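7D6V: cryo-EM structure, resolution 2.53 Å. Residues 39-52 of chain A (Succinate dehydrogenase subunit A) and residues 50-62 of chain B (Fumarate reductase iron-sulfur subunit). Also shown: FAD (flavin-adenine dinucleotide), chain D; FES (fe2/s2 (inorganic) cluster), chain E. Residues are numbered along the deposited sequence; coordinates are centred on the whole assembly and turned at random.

Chain A (39-52) KSLFGKAHTVMAEG
Chain B, residues 50-62: VRWNCKAGKCGSC

Two stretches with little regular secondary structure can pack closely while each also holds a cofactor, and the meeting of these two subunits is a worked example. Chain A makes a type II turn from Leu41(A) to Lys44(A), with Gly43(A) at phi/psi 85/16, then a short 3-10 segment, 46-49, whose His46(A) NE2 is joined covalently to FAD C8M (1.7 Å). Chain B has no regular helix or strand and wraps the cluster. The register sets CA of Ser40(A) 7.1 Å from CA of Asn53(B), CA of Lys44(A) 5.8 Å from CA of Cys59(B), and CA of Met49(A) 6.2 Å from CA of Lys58(B).

Along chain B, Arg51(B) (63/72, chi1 t) comes first, one face of its guanidinium covered by Leu41(A) CD1, 3.9 Å from NE. Asn53(B) (-129/-46, chi1 t) points toward chain A, and its ND2 donates to Lys44(A) O in a very short 2.4 Å hydrogen bond with a bent N-H...O angle of 118°, so the short distance is not a sign of ideal geometry. Cys54(B), chi1 p, binds FE1 through SG, while its CB lies 3.7 Å from Met49(A) SD. Met49(A), m, t, p, starts sideways but ends nearer, bringing CE 4.0 Å from Ala56(B) CB.

After Gly57(B) (72/-164), Lys58(B) (73/-8; m, t, t, m) extends until NZ forms a salt bridge with Glu51(A) OE2, modelled at a very short 2.3 Å. Cys59(B) (-111/-48, chi1 p) serves both partners: SG binds FE1 at 2.4 Å, CB packs 3.8 Å from Val48(A) CG2, and its O accepts from Lys44(A) NZ at 2.9 Å. Lys44(A) (m, t, t, m) reaches past Gly60(B) (98/8), where a CB would sit tightly 3.0 Å from that NZ, and its CD lies 3.4 Å from Ser61(B) OG. Cys62(B), out of reach of this stretch of chain A, binds FE2 through SG.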

# COMPACT_ATOMS: atom_id res chain seq x y z
N LYS A 39 -3.20 -17.24 -2.53
CA LYS A 39 -3.28 -17.60 -1.12
C LYS A 39 -3.75 -16.44 -0.26
O LYS A 39 -4.34 -16.65 0.80
CB LYS A 39 -1.91 -18.10 -0.64
CG LYS A 39 -1.97 -19.26 0.31
CD LYS A 39 -0.69 -19.37 1.11
CE LYS A 39 0.35 -20.17 0.37
NZ LYS A 39 1.62 -20.26 1.14
N SER A 40 -3.52 -15.21 -0.71
CA SER A 40 -3.93 -13.99 -0.03
C SER A 40 -5.10 -13.35 -0.78
O SER A 40 -5.66 -13.94 -1.71
CB SER A 40 -2.74 -13.04 0.10
OG SER A 40 -2.14 -12.78 -1.16
N LEU A 41 -5.47 -12.15 -0.36
CA LEU A 41 -6.50 -11.41 -1.08
C LEU A 41 -5.95 -10.91 -2.42
O LEU A 41 -4.74 -10.83 -2.64
CB LEU A 41 -6.99 -10.22 -0.24
CG LEU A 41 -7.88 -10.52 0.96
CD1 LEU A 41 -8.19 -9.25 1.74
CD2 LEU A 41 -9.16 -11.20 0.54
N PHE A 42 -6.87 -10.59 -3.32
CA PHE A 42 -6.50 -10.15 -4.66
C PHE A 42 -5.75 -8.82 -4.60
O PHE A 42 -6.26 -7.84 -4.05
CB PHE A 42 -7.75 -10.02 -5.53
CG PHE A 42 -7.46 -9.89 -7.00
CD1 PHE A 42 -6.32 -10.44 -7.55
CD2 PHE A 42 -8.34 -9.21 -7.82
CE1 PHE A 42 -6.06 -10.31 -8.90
CE2 PHE A 42 -8.08 -9.08 -9.17
CZ PHE A 42 -6.95 -9.63 -9.71
N GLY A 43 -4.55 -8.79 -5.17
CA GLY A 43 -3.76 -7.58 -5.18
C GLY A 43 -2.91 -7.34 -3.95
O GLY A 43 -2.44 -6.22 -3.75
N LYS A 44 -2.70 -8.36 -3.13
CA LYS A 44 -1.96 -8.22 -1.88
C LYS A 44 -0.75 -9.16 -1.82
O LYS A 44 -0.34 -9.57 -0.73
CB LYS A 44 -2.87 -8.45 -0.68
CG LYS A 44 -4.09 -7.56 -0.66
CD LYS A 44 -4.63 -7.39 0.74
CE LYS A 44 -5.80 -6.43 0.77
NZ LYS A 44 -5.51 -5.18 0.03
N ALA A 45 -0.18 -9.49 -2.97
CA ALA A 45 0.99 -10.35 -3.01
C ALA A 45 2.24 -9.59 -2.58
O ALA A 45 2.22 -8.37 -2.41
CB ALA A 45 1.17 -10.94 -4.40
N HIS A 46 3.34 -10.33 -2.42
CA HIS A 46 4.58 -9.74 -1.93
C HIS A 46 5.14 -8.68 -2.88
O HIS A 46 6.00 -7.90 -2.47
CB HIS A 46 5.62 -10.85 -1.71
CG HIS A 46 6.89 -10.38 -1.08
ND1 HIS A 46 7.05 -10.32 0.29
CD2 HIS A 46 8.06 -9.98 -1.62
CE1 HIS A 46 8.27 -9.89 0.56
NE2 HIS A 46 8.90 -9.67 -0.58
N THR A 47 4.66 -8.63 -4.12
CA THR A 47 5.13 -7.62 -5.07
C THR A 47 4.86 -6.21 -4.57
O THR A 47 5.60 -5.28 -4.91
CB THR A 47 4.47 -7.86 -6.43
OG1 THR A 47 4.76 -9.19 -6.88
CG2 THR A 47 4.97 -6.87 -7.47
N VAL A 48 3.82 -6.02 -3.74
CA VAL A 48 3.48 -4.69 -3.25
C VAL A 48 4.60 -4.08 -2.42
O VAL A 48 4.66 -2.85 -2.28
CB VAL A 48 2.18 -4.73 -2.41
CG1 VAL A 48 1.03 -5.26 -3.22
CG2 VAL A 48 2.37 -5.53 -1.13
N MET A 49 5.49 -4.90 -1.86
CA MET A 49 6.51 -4.41 -0.94
C MET A 49 7.72 -3.82 -1.64
O MET A 49 8.51 -3.13 -0.99
CB MET A 49 6.95 -5.54 -0.01
CG MET A 49 5.83 -6.16 0.79
SD MET A 49 6.39 -7.42 1.94
CE MET A 49 7.13 -6.40 3.21
N ALA A 50 7.89 -4.06 -2.94
CA ALA A 50 9.04 -3.53 -3.65
C ALA A 50 8.94 -2.01 -3.77
O ALA A 50 7.88 -1.46 -4.06
CB ALA A 50 9.15 -4.16 -5.04
N GLU A 51 10.07 -1.33 -3.56
CA GLU A 51 10.12 0.12 -3.54
C GLU A 51 11.13 0.71 -4.53
O GLU A 51 11.39 1.91 -4.48
CB GLU A 51 10.44 0.64 -2.14
CG GLU A 51 9.71 -0.06 -1.02
CD GLU A 51 9.86 0.65 0.31
OE1 GLU A 51 10.84 0.36 1.03
OE2 GLU A 51 9.02 1.51 0.63
N GLY A 52 11.70 -0.10 -5.41
CA GLY A 52 12.72 0.41 -6.31
C GLY A 52 12.20 0.76 -7.68
O GLY A 52 11.50 1.77 -7.85
N VAL B 50 -6.80 -14.29 11.75
CA VAL B 50 -6.11 -13.00 11.71
C VAL B 50 -6.08 -12.36 10.32
O VAL B 50 -6.54 -11.23 10.15
CB VAL B 50 -4.69 -13.12 12.27
CG1 VAL B 50 -4.00 -11.77 12.25
CG2 VAL B 50 -4.72 -13.66 13.67
N ARG B 51 -5.55 -13.07 9.33
CA ARG B 51 -5.38 -12.56 7.96
C ARG B 51 -4.42 -11.36 7.90
O ARG B 51 -4.81 -10.21 7.74
CB ARG B 51 -6.71 -12.19 7.31
CG ARG B 51 -6.55 -11.86 5.83
CD ARG B 51 -7.63 -10.94 5.31
NE ARG B 51 -8.75 -11.69 4.75
CZ ARG B 51 -10.01 -11.27 4.76
NH1 ARG B 51 -10.32 -10.10 5.29
NH2 ARG B 51 -10.96 -12.03 4.23
N TRP B 52 -3.14 -11.67 8.08
CA TRP B 52 -2.06 -10.75 7.76
C TRP B 52 -1.27 -11.29 6.58
O TRP B 52 -1.29 -12.49 6.29
CB TRP B 52 -1.11 -10.57 8.96
CG TRP B 52 -0.40 -11.84 9.30
CD1 TRP B 52 -0.95 -12.97 9.81
CD2 TRP B 52 0.99 -12.11 9.13
NE1 TRP B 52 0.01 -13.93 9.98
CE2 TRP B 52 1.22 -13.43 9.57
CE3 TRP B 52 2.07 -11.37 8.65
CZ2 TRP B 52 2.48 -14.01 9.55
CZ3 TRP B 52 3.32 -11.95 8.63
CH2 TRP B 52 3.51 -13.26 9.08
N ASN B 53 -0.57 -10.41 5.87
CA ASN B 53 0.31 -10.95 4.83
C ASN B 53 1.73 -10.42 4.88
O ASN B 53 2.67 -11.20 4.71
CB ASN B 53 -0.27 -10.68 3.44
CG ASN B 53 0.46 -11.44 2.35
OD1 ASN B 53 1.11 -12.45 2.62
ND2 ASN B 53 0.36 -10.96 1.12
N CYS B 54 1.92 -9.11 5.02
CA CYS B 54 3.27 -8.57 4.99
C CYS B 54 3.84 -8.12 6.33
O CYS B 54 5.04 -8.26 6.58
CB CYS B 54 3.36 -7.42 3.98
SG CYS B 54 2.65 -5.86 4.58
N LYS B 55 2.98 -7.58 7.18
CA LYS B 55 3.43 -7.08 8.49
C LYS B 55 4.35 -5.87 8.46
O LYS B 55 5.15 -5.66 9.38
CB LYS B 55 4.09 -8.21 9.29
N ALA B 56 4.25 -5.06 7.41
CA ALA B 56 5.06 -3.86 7.29
C ALA B 56 4.28 -2.64 6.79
O ALA B 56 4.90 -1.69 6.29
CB ALA B 56 6.25 -4.10 6.35
N GLY B 57 2.96 -2.63 6.91
CA GLY B 57 2.21 -1.67 6.12
C GLY B 57 2.26 -2.16 4.69
O GLY B 57 2.57 -3.31 4.42
N LYS B 58 1.93 -1.27 3.75
CA LYS B 58 2.15 -1.51 2.33
C LYS B 58 1.18 -2.53 1.73
O LYS B 58 1.13 -2.69 0.51
CB LYS B 58 3.59 -1.99 2.08
CG LYS B 58 4.64 -0.95 2.35
CD LYS B 58 6.02 -1.47 2.01
CE LYS B 58 7.08 -0.45 2.36
NZ LYS B 58 6.97 0.75 1.49
N CYS B 59 0.38 -3.22 2.31
CA CYS B 59 -0.79 -3.95 1.84
C CYS B 59 -2.30 -3.89 1.95
O CYS B 59 -3.02 -3.98 0.95
CB CYS B 59 -0.48 -5.40 1.45
SG CYS B 59 -0.37 -6.59 2.81
N GLY B 60 -2.76 -3.72 3.44
CA GLY B 60 -4.18 -3.79 3.71
C GLY B 60 -4.80 -5.08 4.20
O GLY B 60 -6.03 -5.19 4.29
N SER B 61 -3.97 -6.06 4.52
CA SER B 61 -4.49 -7.35 4.97
C SER B 61 -4.96 -7.29 6.42
O SER B 61 -5.99 -7.88 6.76
CB SER B 61 -3.43 -8.43 4.81
OG SER B 61 -2.93 -8.46 3.49
N CYS B 62 -4.17 -6.64 7.27
CA CYS B 62 -4.42 -6.57 8.70
C CYS B 62 -5.35 -5.48 9.22
O CYS B 62 -5.14 -4.95 10.31
CB CYS B 62 -3.09 -6.51 9.47
SG CYS B 62 -2.34 -4.86 9.52
PA FAD D . 4.66 -12.67 -5.48
O1A FAD D . 3.84 -11.65 -6.17
O2A FAD D . 5.54 -12.27 -4.36
O5B FAD D . 3.65 -13.75 -4.88
C5B FAD D . 3.37 -15.00 -5.50
C4B FAD D . 1.88 -15.30 -5.41
O4B FAD D . 1.67 -16.70 -5.32
C3B FAD D . 1.20 -14.71 -4.20
O3B FAD D . -0.03 -14.16 -4.65
C2B FAD D . 0.90 -15.89 -3.32
O2B FAD D . -0.26 -15.70 -2.53
C1B FAD D . 0.69 -16.98 -4.33
N9A FAD D . 0.90 -18.31 -3.74
C8A FAD D . 2.01 -18.74 -3.14
N7A FAD D . 1.86 -20.01 -2.72
C5A FAD D . 0.63 -20.40 -3.05
C6A FAD D . -0.18 -21.62 -2.90
N6A FAD D . 0.30 -22.71 -2.30
N1A FAD D . -1.43 -21.60 -3.39
C2A FAD D . -1.94 -20.53 -4.01
N3A FAD D . -1.26 -19.40 -4.17
C4A FAD D . 0.00 -19.27 -3.72
N1 FAD D . 12.78 -6.56 -6.45
C2 FAD D . 13.18 -5.50 -7.18
O2 FAD D . 13.50 -5.69 -8.36
N3 FAD D . 13.26 -4.27 -6.69
C4 FAD D . 12.94 -3.99 -5.43
O4 FAD D . 13.02 -2.83 -5.00
C4X FAD D . 12.49 -5.08 -4.56
N5 FAD D . 12.16 -4.87 -3.28
C5X FAD D . 11.75 -5.89 -2.51
C6 FAD D . 11.41 -5.66 -1.19
C7 FAD D . 10.99 -6.70 -0.39
C7M FAD D . 10.62 -6.46 1.05
C8 FAD D . 10.91 -8.07 -0.94
C8M FAD D . 10.46 -9.20 -0.07
C9 FAD D . 11.25 -8.31 -2.26
C9A FAD D . 11.67 -7.27 -3.06
N10 FAD D . 12.02 -7.51 -4.39
C10 FAD D . 12.43 -6.43 -5.16
C1' FAD D . 11.93 -8.85 -4.96
C2' FAD D . 10.69 -8.95 -5.83
O2' FAD D . 9.63 -8.20 -5.26
C3' FAD D . 10.19 -10.38 -5.97
O3' FAD D . 11.17 -11.14 -6.67
C4' FAD D . 8.89 -10.42 -6.76
O4' FAD D . 7.90 -9.68 -6.08
C5' FAD D . 8.38 -11.83 -6.96
O5' FAD D . 7.08 -11.73 -7.51
P FAD D . 6.20 -13.01 -7.90
O1P FAD D . 5.11 -12.53 -8.79
O2P FAD D . 7.09 -14.09 -8.38
O3P FAD D . 5.57 -13.51 -6.51
FE1 FES E . 0.13 -6.01 5.05
FE2 FES E . -0.50 -4.76 7.84
S1 FES E . -0.04 -6.83 7.13
S2 FES E . -0.83 -4.11 5.73